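Local structure of nucleoside permease NupG (Escherichia coli K-12, 7DLA) at residues G26-V31 and L157-L162; F230-L235 and H252-M257; H236-D241 and F248-A253. The protein carries a broad range of purine and pyrimidine nucleosides across the bacterial inner membrane together with protons, driven by the proton motive force. The protein carries 1 engineered substitution. One frame throughout, in Å; residues are numbered along the deposited sequence.

Contact 1 (G26-V31 and L157-L162); sequences GSYMFV and LSHMQL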
ATOM      1  N   GLY A  26      -7.818  -0.673  10.828  1.00 56.90           N
ATOM      2  CA  GLY A  26      -9.204  -1.014  10.575  1.00 56.80           C
ATOM      3  C   GLY A  26      -9.835  -1.700  11.760  1.00 56.37           C
ATOM      4  O   GLY A  26     -10.900  -1.302  12.217  1.00 57.40           O
ATOM      5  N   SER A  27      -9.154  -2.731  12.270  1.00 56.53           N
ATOM      6  CA  SER A  27      -9.651  -3.508  13.437  1.00 56.63           C
ATOM      7  C   SER A  27      -9.837  -2.583  14.647  1.00 57.14           C
ATOM      8  O   SER A  27     -10.897  -2.673  15.300  1.00 57.19           O
ATOM      9  CB  SER A  27      -8.722  -4.651  13.759  1.00 56.61           C
ATOM     10  OG  SER A  27      -8.998  -5.773  12.932  1.00 57.11           O
ATOM     11  N   TYR A  28      -8.844  -1.733  14.928  1.00 57.12           N
ATOM     12  CA  TYR A  28      -8.910  -0.817  16.060  1.00 57.53           C
ATOM     13  C   TYR A  28     -10.074   0.154  15.904  1.00 58.29           C
ATOM     14  O   TYR A  28     -10.719   0.522  16.895  1.00 58.36           O
ATOM     15  CB  TYR A  28      -7.569  -0.092  16.210  1.00 57.58           C
ATOM     16  CG  TYR A  28      -7.590   1.185  17.016  1.00 58.52           C
ATOM     17  CD1 TYR A  28      -7.581   1.177  18.427  1.00 58.74           C
ATOM     18  CD2 TYR A  28      -7.600   2.408  16.362  1.00 59.19           C
ATOM     19  CE1 TYR A  28      -7.592   2.386  19.165  1.00 58.92           C
ATOM     20  CE2 TYR A  28      -7.608   3.597  17.068  1.00 66.87           C
ATOM     21  CZ  TYR A  28      -7.600   3.601  18.467  1.00 60.46           C
ATOM     22  OH  TYR A  28      -7.609   4.844  19.090  1.00 59.32           O
ATOM     23  N   MET A  29     -10.387   0.551  14.666  1.00 57.38           N
ATOM     24  CA  MET A  29     -11.586   1.353  14.466  1.00 57.98           C
ATOM     25  C   MET A  29     -12.849   0.533  14.686  1.00 58.76           C
ATOM     26  O   MET A  29     -13.831   1.038  15.237  1.00 58.87           O
ATOM     27  CB  MET A  29     -11.579   1.957  13.070  1.00 57.78           C
ATOM     28  CG  MET A  29     -10.478   2.949  12.914  1.00 57.37           C
ATOM     29  SD  MET A  29     -10.590   3.973  11.474  1.00 56.21           S
ATOM     30  CE  MET A  29      -9.579   2.988  10.342  1.00 56.94           C
ATOM     31  N   PHE A  30     -12.844  -0.736  14.296  1.00 57.33           N
ATOM     32  CA  PHE A  30     -14.072  -1.520  14.366  1.00 57.93           C
ATOM     33  C   PHE A  30     -14.273  -2.170  15.730  1.00 57.80           C
ATOM     34  O   PHE A  30     -15.279  -1.919  16.399  1.00 57.91           O
ATOM     35  CB  PHE A  30     -14.075  -2.574  13.259  1.00 57.39           C
ATOM     36  CG  PHE A  30     -15.298  -3.427  13.234  1.00 56.78           C
ATOM     37  CD1 PHE A  30     -16.462  -2.970  12.651  1.00 57.00           C
ATOM     38  CD2 PHE A  30     -15.291  -4.683  13.822  1.00 56.33           C
ATOM     39  CE1 PHE A  30     -17.591  -3.761  12.612  1.00 57.71           C
ATOM     40  CE2 PHE A  30     -16.417  -5.487  13.775  1.00 56.73           C
ATOM     41  CZ  PHE A  30     -17.572  -5.020  13.175  1.00 57.96           C
ATOM     42  N   VAL A  31     -13.326  -3.012  16.148  1.00 57.56           N
ATOM     43  CA  VAL A  31     -13.495  -3.758  17.390  1.00 57.47           C
ATOM     44  C   VAL A  31     -13.475  -2.824  18.594  1.00 58.42           C
ATOM     45  O   VAL A  31     -14.358  -2.886  19.460  1.00 58.46           O
ATOM     46  CB  VAL A  31     -12.422  -4.851  17.502  1.00 57.28           C
ATOM     47  CG1 VAL A  31     -12.234  -5.261  18.957  1.00 58.22           C
ATOM     48  CG2 VAL A  31     -12.802  -6.050  16.668  1.00 57.03           C
ATOM     49  N   LEU A 157      -5.588  -4.463  18.541  1.00 58.31           N
ATOM     50  CA  LEU A 157      -6.842  -3.743  18.778  1.00 58.52           C
ATOM     51  C   LEU A 157      -6.654  -2.452  19.579  1.00 60.16           C
ATOM     52  O   LEU A 157      -7.653  -1.793  19.901  1.00 58.13           O
ATOM     53  CB  LEU A 157      -7.819  -4.644  19.543  1.00 58.27           C
ATOM     54  CG  LEU A 157      -8.044  -6.034  18.942  1.00 59.16           C
ATOM     55  CD1 LEU A 157      -8.871  -6.902  19.856  1.00 59.57           C
ATOM     56  CD2 LEU A 157      -8.660  -5.969  17.533  1.00 58.84           C
ATOM     57  N   SER A 158      -5.404  -2.090  19.896  1.00 59.32           N
ATOM     58  CA  SER A 158      -5.060  -1.028  20.832  1.00 58.70           C
ATOM     59  C   SER A 158      -4.482   0.199  20.141  1.00 58.59           C
ATOM     60  O   SER A 158      -3.612   0.075  19.270  1.00 57.88           O
ATOM     61  CB  SER A 158      -4.037  -1.523  21.845  1.00 58.23           C
ATOM     62  OG  SER A 158      -3.485  -0.415  22.513  1.00 57.75           O
ATOM     63  N   HIS A 159      -4.915   1.387  20.606  1.00 58.90           N
ATOM     64  CA  HIS A 159      -4.425   2.693  20.149  1.00 58.73           C
ATOM     65  C   HIS A 159      -2.927   2.847  20.365  1.00 58.03           C
ATOM     66  O   HIS A 159      -2.325   3.854  19.965  1.00 57.26           O
ATOM     67  CB  HIS A 159      -5.113   3.846  20.890  1.00 59.44           C
ATOM     68  CG  HIS A 159      -4.609   4.042  22.287  1.00 59.23           C
ATOM     69  ND1 HIS A 159      -4.490   3.005  23.190  1.00 62.21           N
ATOM     70  CD2 HIS A 159      -4.127   5.141  22.914  1.00 58.69           C
ATOM     71  CE1 HIS A 159      -3.996   3.465  24.327  1.00 58.79           C
ATOM     72  NE2 HIS A 159      -3.762   4.758  24.183  1.00 58.54           N
ATOM     73  N   MET A 160      -2.333   1.880  21.055  1.00 57.95           N
ATOM     74  CA  MET A 160      -0.901   1.918  21.286  1.00 57.53           C
ATOM     75  C   MET A 160      -0.122   1.886  19.982  1.00 56.34           C
ATOM     76  O   MET A 160       0.889   2.588  19.839  1.00 55.06           O
ATOM     77  CB  MET A 160      -0.515   0.761  22.202  1.00 58.39           C
ATOM     78  CG  MET A 160      -0.519   1.148  23.663  1.00 58.08           C
ATOM     79  SD  MET A 160       0.741   2.408  23.814  1.00 56.49           S
ATOM     80  CE  MET A 160       2.138   1.480  23.223  1.00 57.19           C
ATOM     81  N   GLN A 161      -0.584   1.080  19.024  1.00 56.49           N
ATOM     82  CA  GLN A 161       0.088   0.992  17.735  1.00 56.76           C
ATOM     83  C   GLN A 161       0.429   2.379  17.210  1.00 55.72           C
ATOM     84  O   GLN A 161       1.528   2.601  16.685  1.00 54.42           O
ATOM     85  CB  GLN A 161      -0.802   0.237  16.750  1.00 57.66           C
ATOM     86  CG  GLN A 161      -2.102   0.962  16.456  1.00 60.88           C
ATOM     87  CD  GLN A 161      -2.974   0.210  15.485  1.00 57.93           C
ATOM     88  OE1 GLN A 161      -2.793  -0.979  15.319  1.00 58.14           O
ATOM     89  NE2 GLN A 161      -3.942   0.880  14.871  1.00 57.24           N
ATOM     90  N   LEU A 162      -0.477   3.339  17.422  1.00 55.59           N
ATOM     91  CA  LEU A 162      -0.308   4.690  16.898  1.00 55.54           C
ATOM     92  C   LEU A 162       0.779   5.448  17.661  1.00 55.03           C
ATOM     93  O   LEU A 162       1.581   6.192  17.066  1.00 54.85           O
ATOM     94  CB  LEU A 162      -1.639   5.424  16.996  1.00 56.62           C
ATOM     95  CG  LEU A 162      -2.692   5.198  15.911  1.00 57.93           C
ATOM     96  CD1 LEU A 162      -3.850   6.095  16.197  1.00 59.03           C
ATOM     97  CD2 LEU A 162      -2.189   5.435  14.496  1.00 59.09           C
TER

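Contact 2 (F230-L235 and H252-M257); sequences FGNTFL and HASIIM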
ATOM      1  N   PHE A 230      -9.170  -4.905   5.690  1.00 59.83           N
ATOM      2  CA  PHE A 230     -10.075  -5.575   6.608  1.00 59.81           C
ATOM      3  C   PHE A 230      -9.693  -7.005   6.931  1.00 59.25           C
ATOM      4  O   PHE A 230     -10.504  -7.706   7.531  1.00 59.03           O
ATOM      5  CB  PHE A 230     -11.517  -5.573   6.080  1.00 63.65           C
ATOM      6  CG  PHE A 230     -12.078  -4.203   5.838  1.00 61.10           C
ATOM      7  CD1 PHE A 230     -12.705  -3.509   6.864  1.00 60.83           C
ATOM      8  CD2 PHE A 230     -12.028  -3.635   4.571  1.00 60.75           C
ATOM      9  CE1 PHE A 230     -13.227  -2.253   6.636  1.00 64.63           C
ATOM     10  CE2 PHE A 230     -12.545  -2.383   4.336  1.00 60.92           C
ATOM     11  CZ  PHE A 230     -13.137  -1.685   5.363  1.00 61.32           C
ATOM     12  N   GLY A 231      -8.511  -7.478   6.553  1.00 58.98           N
ATOM     13  CA  GLY A 231      -8.200  -8.874   6.788  1.00 58.85           C
ATOM     14  C   GLY A 231      -7.949  -9.132   8.254  1.00 58.75           C
ATOM     15  O   GLY A 231      -8.321 -10.178   8.797  1.00 58.47           O
ATOM     16  N   ASN A 232      -7.349  -8.159   8.924  1.00 58.45           N
ATOM     17  CA  ASN A 232      -7.137  -8.289  10.348  1.00 58.62           C
ATOM     18  C   ASN A 232      -8.479  -8.243  11.078  1.00 58.94           C
ATOM     19  O   ASN A 232      -8.691  -8.974  12.057  1.00 59.19           O
ATOM     20  CB  ASN A 232      -6.202  -7.173  10.805  1.00 58.08           C
ATOM     21  CG  ASN A 232      -5.980  -7.177  12.279  1.00 58.19           C
ATOM     22  OD1 ASN A 232      -6.788  -6.676  13.060  1.00 57.91           O
ATOM     23  ND2 ASN A 232      -4.837  -7.727  12.679  1.00 58.81           N
ATOM     24  N   THR A 233      -9.415  -7.406  10.590  1.00 58.23           N
ATOM     25  CA  THR A 233     -10.758  -7.354  11.175  1.00 58.18           C
ATOM     26  C   THR A 233     -11.527  -8.633  10.909  1.00 58.54           C
ATOM     27  O   THR A 233     -12.290  -9.085  11.765  1.00 59.62           O
ATOM     28  CB  THR A 233     -11.542  -6.150  10.648  1.00 57.62           C
ATOM     29  OG1 THR A 233     -10.724  -4.970  10.704  1.00 57.18           O
ATOM     30  CG2 THR A 233     -12.787  -5.922  11.470  1.00 57.07           C
ATOM     31  N   PHE A 234     -11.312  -9.242   9.748  1.00 59.44           N
ATOM     32  CA  PHE A 234     -11.953 -10.509   9.439  1.00 59.42           C
ATOM     33  C   PHE A 234     -11.396 -11.633  10.308  1.00 59.02           C
ATOM     34  O   PHE A 234     -12.144 -12.517  10.737  1.00 60.09           O
ATOM     35  CB  PHE A 234     -11.817 -10.797   7.939  1.00 58.12           C
ATOM     36  CG  PHE A 234     -11.863 -12.253   7.581  1.00 58.08           C
ATOM     37  CD1 PHE A 234     -13.042 -12.974   7.710  1.00 58.36           C
ATOM     38  CD2 PHE A 234     -10.720 -12.923   7.179  1.00 57.69           C
ATOM     39  CE1 PHE A 234     -13.091 -14.328   7.398  1.00 58.27           C
ATOM     40  CE2 PHE A 234     -10.761 -14.278   6.855  1.00 57.30           C
ATOM     41  CZ  PHE A 234     -11.943 -14.981   6.970  1.00 57.80           C
ATOM     42  N   LEU A 235     -10.101 -11.599  10.612  1.00 59.20           N
ATOM     43  CA  LEU A 235      -9.549 -12.631  11.486  1.00 60.06           C
ATOM     44  C   LEU A 235      -9.951 -12.418  12.940  1.00 61.41           C
ATOM     45  O   LEU A 235     -10.180 -13.387  13.678  1.00 62.15           O
ATOM     46  CB  LEU A 235      -8.033 -12.674  11.358  1.00 59.46           C
ATOM     47  CG  LEU A 235      -7.538 -13.184  10.019  1.00 58.69           C
ATOM     48  CD1 LEU A 235      -6.038 -13.230  10.047  1.00 59.19           C
ATOM     49  CD2 LEU A 235      -8.083 -14.562   9.840  1.00 59.00           C
ATOM     50  N   HIS A 252      -3.597 -13.260  17.077  1.00 65.19           N
ATOM     51  CA  HIS A 252      -2.509 -12.511  16.443  1.00 63.46           C
ATOM     52  C   HIS A 252      -2.695 -12.562  14.943  1.00 61.71           C
ATOM     53  O   HIS A 252      -1.996 -13.295  14.247  1.00 60.82           O
ATOM     54  CB  HIS A 252      -1.187 -13.082  16.846  1.00 63.99           C
ATOM     55  CG  HIS A 252      -0.892 -12.878  18.290  1.00 63.71           C
ATOM     56  ND1 HIS A 252      -1.122 -13.851  19.237  1.00 65.35           N
ATOM     57  CD2 HIS A 252      -0.456 -11.789  18.960  1.00 62.58           C
ATOM     58  CE1 HIS A 252      -0.803 -13.379  20.428  1.00 68.82           C
ATOM     59  NE2 HIS A 252      -0.399 -12.129  20.286  1.00 63.68           N
ATOM     60  N   ALA A 253      -3.653 -11.784  14.450  1.00 61.43           N
ATOM     61  CA  ALA A 253      -3.936 -11.810  13.023  1.00 60.39           C
ATOM     62  C   ALA A 253      -2.789 -11.211  12.231  1.00 59.79           C
ATOM     63  O   ALA A 253      -2.441 -11.730  11.163  1.00 59.76           O
ATOM     64  CB  ALA A 253      -5.235 -11.070  12.718  1.00 59.82           C
ATOM     65  N   SER A 254      -2.181 -10.131  12.740  1.00 59.30           N
ATOM     66  CA  SER A 254      -1.059  -9.521  12.044  1.00 58.92           C
ATOM     67  C   SER A 254       0.047 -10.537  11.772  1.00 59.08           C
ATOM     68  O   SER A 254       0.716 -10.465  10.734  1.00 61.19           O
ATOM     69  CB  SER A 254      -0.540  -8.323  12.834  1.00 58.56           C
ATOM     70  OG  SER A 254      -1.557  -7.347  12.982  1.00 58.13           O
ATOM     71  N   ILE A 255       0.179 -11.552  12.620  1.00 59.53           N
ATOM     72  CA  ILE A 255       1.194 -12.575  12.386  1.00 59.46           C
ATOM     73  C   ILE A 255       0.827 -13.444  11.183  1.00 58.53           C
ATOM     74  O   ILE A 255       1.699 -13.868  10.421  1.00 57.96           O
ATOM     75  CB  ILE A 255       1.394 -13.416  13.659  1.00 60.15           C
ATOM     76  CG1 ILE A 255       1.672 -12.480  14.820  1.00 60.31           C
ATOM     77  CG2 ILE A 255       2.573 -14.357  13.515  1.00 59.47           C
ATOM     78  CD1 ILE A 255       2.794 -11.548  14.527  1.00 60.01           C
ATOM     79  N   ILE A 256      -0.460 -13.720  10.979  1.00 59.58           N
ATOM     80  CA  ILE A 256      -0.843 -14.539   9.826  1.00 64.08           C
ATOM     81  C   ILE A 256      -0.870 -13.701   8.544  1.00 58.29           C
ATOM     82  O   ILE A 256      -0.363 -14.126   7.495  1.00 56.69           O
ATOM     83  CB  ILE A 256      -2.194 -15.222  10.097  1.00 61.65           C
ATOM     84  CG1 ILE A 256      -2.106 -15.974  11.431  1.00 61.12           C
ATOM     85  CG2 ILE A 256      -2.592 -16.123   8.904  1.00 60.42           C
ATOM     86  CD1 ILE A 256      -0.930 -16.952  11.517  1.00 60.87           C
ATOM     87  N   MET A 257      -1.440 -12.492   8.627  1.00 58.26           N
ATOM     88  CA  MET A 257      -1.398 -11.545   7.527  1.00 57.05           C
ATOM     89  C   MET A 257       0.021 -11.262   7.063  1.00 55.89           C
ATOM     90  O   MET A 257       0.221 -10.970   5.894  1.00 56.05           O
ATOM     91  CB  MET A 257      -2.092 -10.237   7.926  1.00 57.64           C
ATOM     92  CG  MET A 257      -3.591 -10.382   8.240  1.00 58.29           C
ATOM     93  SD  MET A 257      -4.672 -10.731   6.805  1.00 62.93           S
ATOM     94  CE  MET A 257      -4.507  -9.298   5.742  1.00 57.96           C
TER

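Contact 3 (H236-D241 and F248-A253); sequences HSFDKD and FIVQHA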
ATOM      1  N   HIS A 236     -10.059 -11.165  13.363  1.00 60.82           N
ATOM      2  CA  HIS A 236     -10.580 -10.883  14.684  1.00 61.68           C
ATOM      3  C   HIS A 236     -12.090 -11.106  14.771  1.00 62.89           C
ATOM      4  O   HIS A 236     -12.614 -11.265  15.871  1.00 64.32           O
ATOM      5  CB  HIS A 236     -10.163  -9.461  15.054  1.00 61.45           C
ATOM      6  CG  HIS A 236      -8.810  -9.403  15.702  1.00 64.17           C
ATOM      7  ND1 HIS A 236      -8.599  -9.738  17.027  1.00 62.07           N
ATOM      8  CD2 HIS A 236      -7.590  -9.118  15.187  1.00 61.06           C
ATOM      9  CE1 HIS A 236      -7.311  -9.631  17.305  1.00 61.88           C
ATOM     10  NE2 HIS A 236      -6.678  -9.255  16.206  1.00 63.87           N
ATOM     11  N   SER A 237     -12.795 -11.149  13.638  1.00 62.40           N
ATOM     12  CA  SER A 237     -14.225 -11.425  13.638  1.00 63.16           C
ATOM     13  C   SER A 237     -14.564 -12.683  14.415  1.00 64.97           C
ATOM     14  O   SER A 237     -15.666 -12.792  14.971  1.00 66.27           O
ATOM     15  CB  SER A 237     -14.725 -11.558  12.199  1.00 62.00           C
ATOM     16  OG  SER A 237     -14.734 -12.908  11.743  1.00 61.23           O
ATOM     17  N   PHE A 238     -13.636 -13.635  14.473  1.00 64.71           N
ATOM     18  CA  PHE A 238     -13.890 -14.913  15.118  1.00 65.62           C
ATOM     19  C   PHE A 238     -13.786 -14.852  16.629  1.00 67.55           C
ATOM     20  O   PHE A 238     -13.652 -15.901  17.272  1.00 71.47           O
ATOM     21  CB  PHE A 238     -12.933 -15.971  14.583  1.00 65.04           C
ATOM     22  CG  PHE A 238     -13.063 -16.198  13.130  1.00 63.99           C
ATOM     23  CD1 PHE A 238     -14.077 -16.974  12.638  1.00 64.27           C
ATOM     24  CD2 PHE A 238     -12.182 -15.607  12.249  1.00 63.07           C
ATOM     25  CE1 PHE A 238     -14.199 -17.185  11.294  1.00 63.49           C
ATOM     26  CE2 PHE A 238     -12.306 -15.806  10.899  1.00 61.47           C
ATOM     27  CZ  PHE A 238     -13.315 -16.599  10.423  1.00 61.85           C
ATOM     28  N   ASP A 239     -13.808 -13.654  17.206  1.00 67.52           N
ATOM     29  CA  ASP A 239     -14.030 -13.525  18.641  1.00 68.78           C
ATOM     30  C   ASP A 239     -15.322 -14.227  19.051  1.00 73.73           C
ATOM     31  O   ASP A 239     -15.339 -15.012  20.007  1.00 71.62           O
ATOM     32  CB  ASP A 239     -14.091 -12.041  18.994  1.00 68.13           C
ATOM     33  CG  ASP A 239     -12.735 -11.430  19.167  1.00 67.08           C
ATOM     34  OD1 ASP A 239     -11.734 -12.151  19.024  1.00 67.41           O
ATOM     35  OD2 ASP A 239     -12.669 -10.206  19.374  1.00 66.34           O
ATOM     36  N   LYS A 240     -16.395 -13.985  18.284  1.00 71.16           N
ATOM     37  CA  LYS A 240     -17.777 -14.392  18.515  1.00 72.45           C
ATOM     38  C   LYS A 240     -17.969 -15.889  18.758  1.00 73.66           C
ATOM     39  O   LYS A 240     -19.075 -16.292  19.128  1.00 74.50           O
ATOM     40  CB  LYS A 240     -18.607 -13.929  17.302  1.00 73.33           C
ATOM     41  CG  LYS A 240     -18.268 -14.586  15.930  1.00 73.27           C
ATOM     42  CD  LYS A 240     -19.264 -14.140  14.854  1.00 74.97           C
ATOM     43  CE  LYS A 240     -20.644 -14.863  14.934  1.00 82.58           C
ATOM     44  NZ  LYS A 240     -20.975 -15.892  13.876  1.00 78.61           N
ATOM     45  N   ASP A 241     -16.960 -16.725  18.529  1.00 73.74           N
ATOM     46  CA  ASP A 241     -17.019 -18.141  18.874  1.00 74.78           C
ATOM     47  C   ASP A 241     -16.070 -18.389  20.029  1.00 74.65           C
ATOM     48  O   ASP A 241     -14.920 -17.930  19.980  1.00 73.60           O
ATOM     49  CB  ASP A 241     -16.615 -19.051  17.698  1.00 77.56           C
ATOM     50  CG  ASP A 241     -17.696 -19.190  16.629  1.00 80.65           C
ATOM     51  OD1 ASP A 241     -18.290 -18.163  16.220  1.00 80.19           O
ATOM     52  OD2 ASP A 241     -17.924 -20.337  16.170  1.00 77.64           O
ATOM     53  N   PHE A 248      -4.405 -18.890  17.858  1.00 68.14           N
ATOM     54  CA  PHE A 248      -3.299 -17.981  17.590  1.00 67.97           C
ATOM     55  C   PHE A 248      -3.629 -17.031  16.445  1.00 67.09           C
ATOM     56  O   PHE A 248      -3.354 -15.829  16.529  1.00 66.59           O
ATOM     57  CB  PHE A 248      -2.034 -18.771  17.256  1.00 68.29           C
ATOM     58  CG  PHE A 248      -0.809 -17.909  17.121  1.00 69.62           C
ATOM     59  CD1 PHE A 248      -0.622 -16.827  17.973  1.00 67.29           C
ATOM     60  CD2 PHE A 248       0.128 -18.138  16.130  1.00 69.25           C
ATOM     61  CE1 PHE A 248       0.491 -16.016  17.860  1.00 66.73           C
ATOM     62  CE2 PHE A 248       1.234 -17.320  16.010  1.00 66.67           C
ATOM     63  CZ  PHE A 248       1.414 -16.262  16.875  1.00 66.49           C
ATOM     64  N   ILE A 249      -4.236 -17.547  15.373  1.00 66.93           N
ATOM     65  CA  ILE A 249      -4.524 -16.693  14.226  1.00 66.32           C
ATOM     66  C   ILE A 249      -5.661 -15.733  14.554  1.00 66.14           C
ATOM     67  O   ILE A 249      -5.766 -14.649  13.966  1.00 64.37           O
ATOM     68  CB  ILE A 249      -4.812 -17.555  12.983  1.00 68.69           C
ATOM     69  CG1 ILE A 249      -6.217 -18.131  13.008  1.00 66.94           C
ATOM     70  CG2 ILE A 249      -3.801 -18.703  12.891  1.00 68.34           C
ATOM     71  CD1 ILE A 249      -6.378 -19.225  12.007  1.00 65.11           C
ATOM     72  N   VAL A 250      -6.517 -16.105  15.511  1.00 67.57           N
ATOM     73  CA  VAL A 250      -7.494 -15.161  16.047  1.00 67.90           C
ATOM     74  C   VAL A 250      -6.803 -14.136  16.924  1.00 66.81           C
ATOM     75  O   VAL A 250      -7.029 -12.926  16.798  1.00 65.63           O
ATOM     76  CB  VAL A 250      -8.583 -15.898  16.837  1.00 68.52           C
ATOM     77  CG1 VAL A 250      -9.127 -15.003  17.897  1.00 69.98           C
ATOM     78  CG2 VAL A 250      -9.695 -16.277  15.931  1.00 72.52           C
ATOM     79  N   GLN A 251      -5.949 -14.614  17.834  1.00 67.24           N
ATOM     80  CA  GLN A 251      -5.299 -13.717  18.779  1.00 69.23           C
ATOM     81  C   GLN A 251      -4.365 -12.756  18.053  1.00 65.79           C
ATOM     82  O   GLN A 251      -4.380 -11.550  18.321  1.00 64.93           O
ATOM     83  CB  GLN A 251      -4.547 -14.536  19.845  1.00 69.56           C
ATOM     84  CG  GLN A 251      -5.394 -15.152  21.013  1.00 70.28           C
ATOM     85  CD  GLN A 251      -5.983 -14.101  21.948  1.00 76.63           C
ATOM     86  OE1 GLN A 251      -6.424 -13.033  21.500  1.00 78.47           O
ATOM     87  NE2 GLN A 251      -5.965 -14.383  23.263  1.00 73.99           N
ATOM     88  N   HIS A 252      -3.597 -13.260  17.077  1.00 65.19           N
ATOM     89  CA  HIS A 252      -2.509 -12.511  16.443  1.00 63.46           C
ATOM     90  C   HIS A 252      -2.695 -12.562  14.943  1.00 61.71           C
ATOM     91  O   HIS A 252      -1.996 -13.295  14.247  1.00 60.82           O
ATOM     92  CB  HIS A 252      -1.187 -13.082  16.846  1.00 63.99           C
ATOM     93  CG  HIS A 252      -0.892 -12.878  18.290  1.00 63.71           C
ATOM     94  ND1 HIS A 252      -1.122 -13.851  19.237  1.00 65.35           N
ATOM     95  CD2 HIS A 252      -0.456 -11.789  18.960  1.00 62.58           C
ATOM     96  CE1 HIS A 252      -0.803 -13.379  20.428  1.00 68.82           C
ATOM     97  NE2 HIS A 252      -0.399 -12.129  20.286  1.00 63.68           N
ATOM     98  N   ALA A 253      -3.653 -11.784  14.450  1.00 61.43           N
ATOM     99  CA  ALA A 253      -3.936 -11.810  13.023  1.00 60.39           C
ATOM    100  C   ALA A 253      -2.789 -11.211  12.231  1.00 59.79           C
ATOM    101  O   ALA A 253      -2.441 -11.730  11.163  1.00 59.76           O
ATOM    102  CB  ALA A 253      -5.235 -11.070  12.718  1.00 59.82           C
TER

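Contact 1 (G26-V31 and L157-L162)
Tyr28 lays its ring beside the turn Leu157-His159, where the chain enters helix 160-177. In this major facilitator superfamily fold the contact joins the periplasmic end of the first transmembrane helix to the start of the sixth. The carbonyl oxygen of Leu157 lies at the edge of the tyrosine ring, near its plane, 3.3 Å from CD1. Farther along the ring, CE1 lies 3.2 Å from His159 N, obliquely placed, and the phenol end reaches the histidine, OH standing 3.2 Å from His159 CB. A chi1 of 161° sets CG anti to the backbone N, and the end of the side chain comes nearer the turn. No hydrogen bond crosses between the two segments.

A second, apolar patch lies one helical turn on. Val31 CG1 meets Leu157 CD1 at 3.8 Å, and Leu157 CD2 touches both CB and CG1 of the valine. Leu157 O is hydrogen-bonded to Thr32 OG1, tying the turn back to helix 25-32, while Met95 of helix 92-122 packs on Tyr28. Ser27 turns its hydroxyl to other company: OG is probably hydrogen-bonded to Thr233 OG1 and to Asn232 OD1, though the Asn232 pair is too short in the model to be certain. The CB of the same serine lies 4.0 Å from Leu157 CD2.

Contact 2 (F230-L235 and H252-M257)
Leu235 packs on Ala253 where two transmembrane helices of the major facilitator fold meet: the periplasmic end of helix 226-236 and the first turn of the long helix 253-299. The two short axes approach to 9.4 Å with their N-to-C directions 126° apart, so the helices run roughly against each other at a wide slant.

From its root, the leucine touches the same methyl group again and again. CB lies 3.5 Å from Ala253 CB, CG is a little farther from it, and CD1 closes in on it once more at 3.5 Å. CD1 also comes near Met257 CG, 4.2 Å away, and Ile256 CB. Leu311 of helix 305-335 also touches this leucine.

One turn back, Asn232 comes to Ala253 from another direction. Its ND2 rests 3.4 Å from the alanine CB. Ser254 OG is also near ND2, but the angle is too poor for a hydrogen bond. The amide of this buried side chain has its real partners elsewhere: ND2 is bonded to Glu156 OE2 and OD1 probably to Ser27 OG, which together would help to fix how the amide is turned.

Near the inner end, Met257 folds back on itself through bends at chi2 (-70°) and chi3 (-63°). That fold carries the thioether to Gly231, which has no side chain to contest the space, and Met315 packs on the same methionine. SD lies 3.9 Å from Gly231 C, while the terminal CE rests 3.9 Å from Gly231 CA.

Contact 3 (H236-D241 and F248-A253)
His236, whose ring packs on Val250 and Ala253, is hydrogen-bonded through NE2 to Glu156 OE2, an oxygen that also takes Asn232 ND2 and, weakly, Ser254 N. Three groups from two helix ends thus gather on one carboxylate oxygen, and the bond to NE2 helps to fix the rotation of the imidazole. One face of the ring receives Val250 O, which stands 3.3 Å above its plane, offset toward the rim and nearest CE1. Gln251 O approaches obliquely, 3.6 Å from the same CE1. Neither carbonyl makes a hydrogen bond to the ring. At another corner CD2 meets the methyl of Ala253, 3.9 Å away. An alanine at His236 would probably leave Glu156 OE2 without one of its partners and open a gap between Val250 O and Ala253 CB.

Val250 takes up the rest of the contact with its two methyls. CG2 lies 3.5 Å from Phe238 CB. CG1, anti to the backbone N (chi1 152°), comes instead to Asp239, 4.0 Å from OD1, on the exposed side. The Phe238 ring itself leads away from the valine, to Asp302 and Pro303, and meets Phe234 edge-to-face. Ser237 OG, hydrogen-bonded to Phe234 O, stands 3.7 Å above the centre of one face of the Phe238 ring.

Just before Ala253 the chain changes course: His252 leaves helical geometry between helix 248-251 and helix 253-299. The whole is a helix-loop-helix connection of a polytopic membrane protein, in which the periplasmic loop 237-247 joins consecutive transmembrane helices of the major facilitator fold and the two ends pack on each other.

How the contacts relate
Contact 2 is the buried one, while contacts 1 and 3 are only partly buried and lie farther from the centre of the chain. Contacts 2 and 3 follow the same helical hairpin outward: they share His252 and Ala253, and Ile256 CG1 packs on Ile249 CB between them. Contact 1 belongs to different helices, but Ser27 joins it to contact 2 through probable hydrogen bonds to Asn232 and Thr233, and Leu157 packs against His236 of contact 3. The chemistry shifts accordingly: mainly aliphatic and thioether packing beside a buried amide in contact 2, an aromatic ring against backbone carbonyls beside a smaller apolar patch in contacts 1 and 3. No hydrogen bond spans any of the three segment pairs.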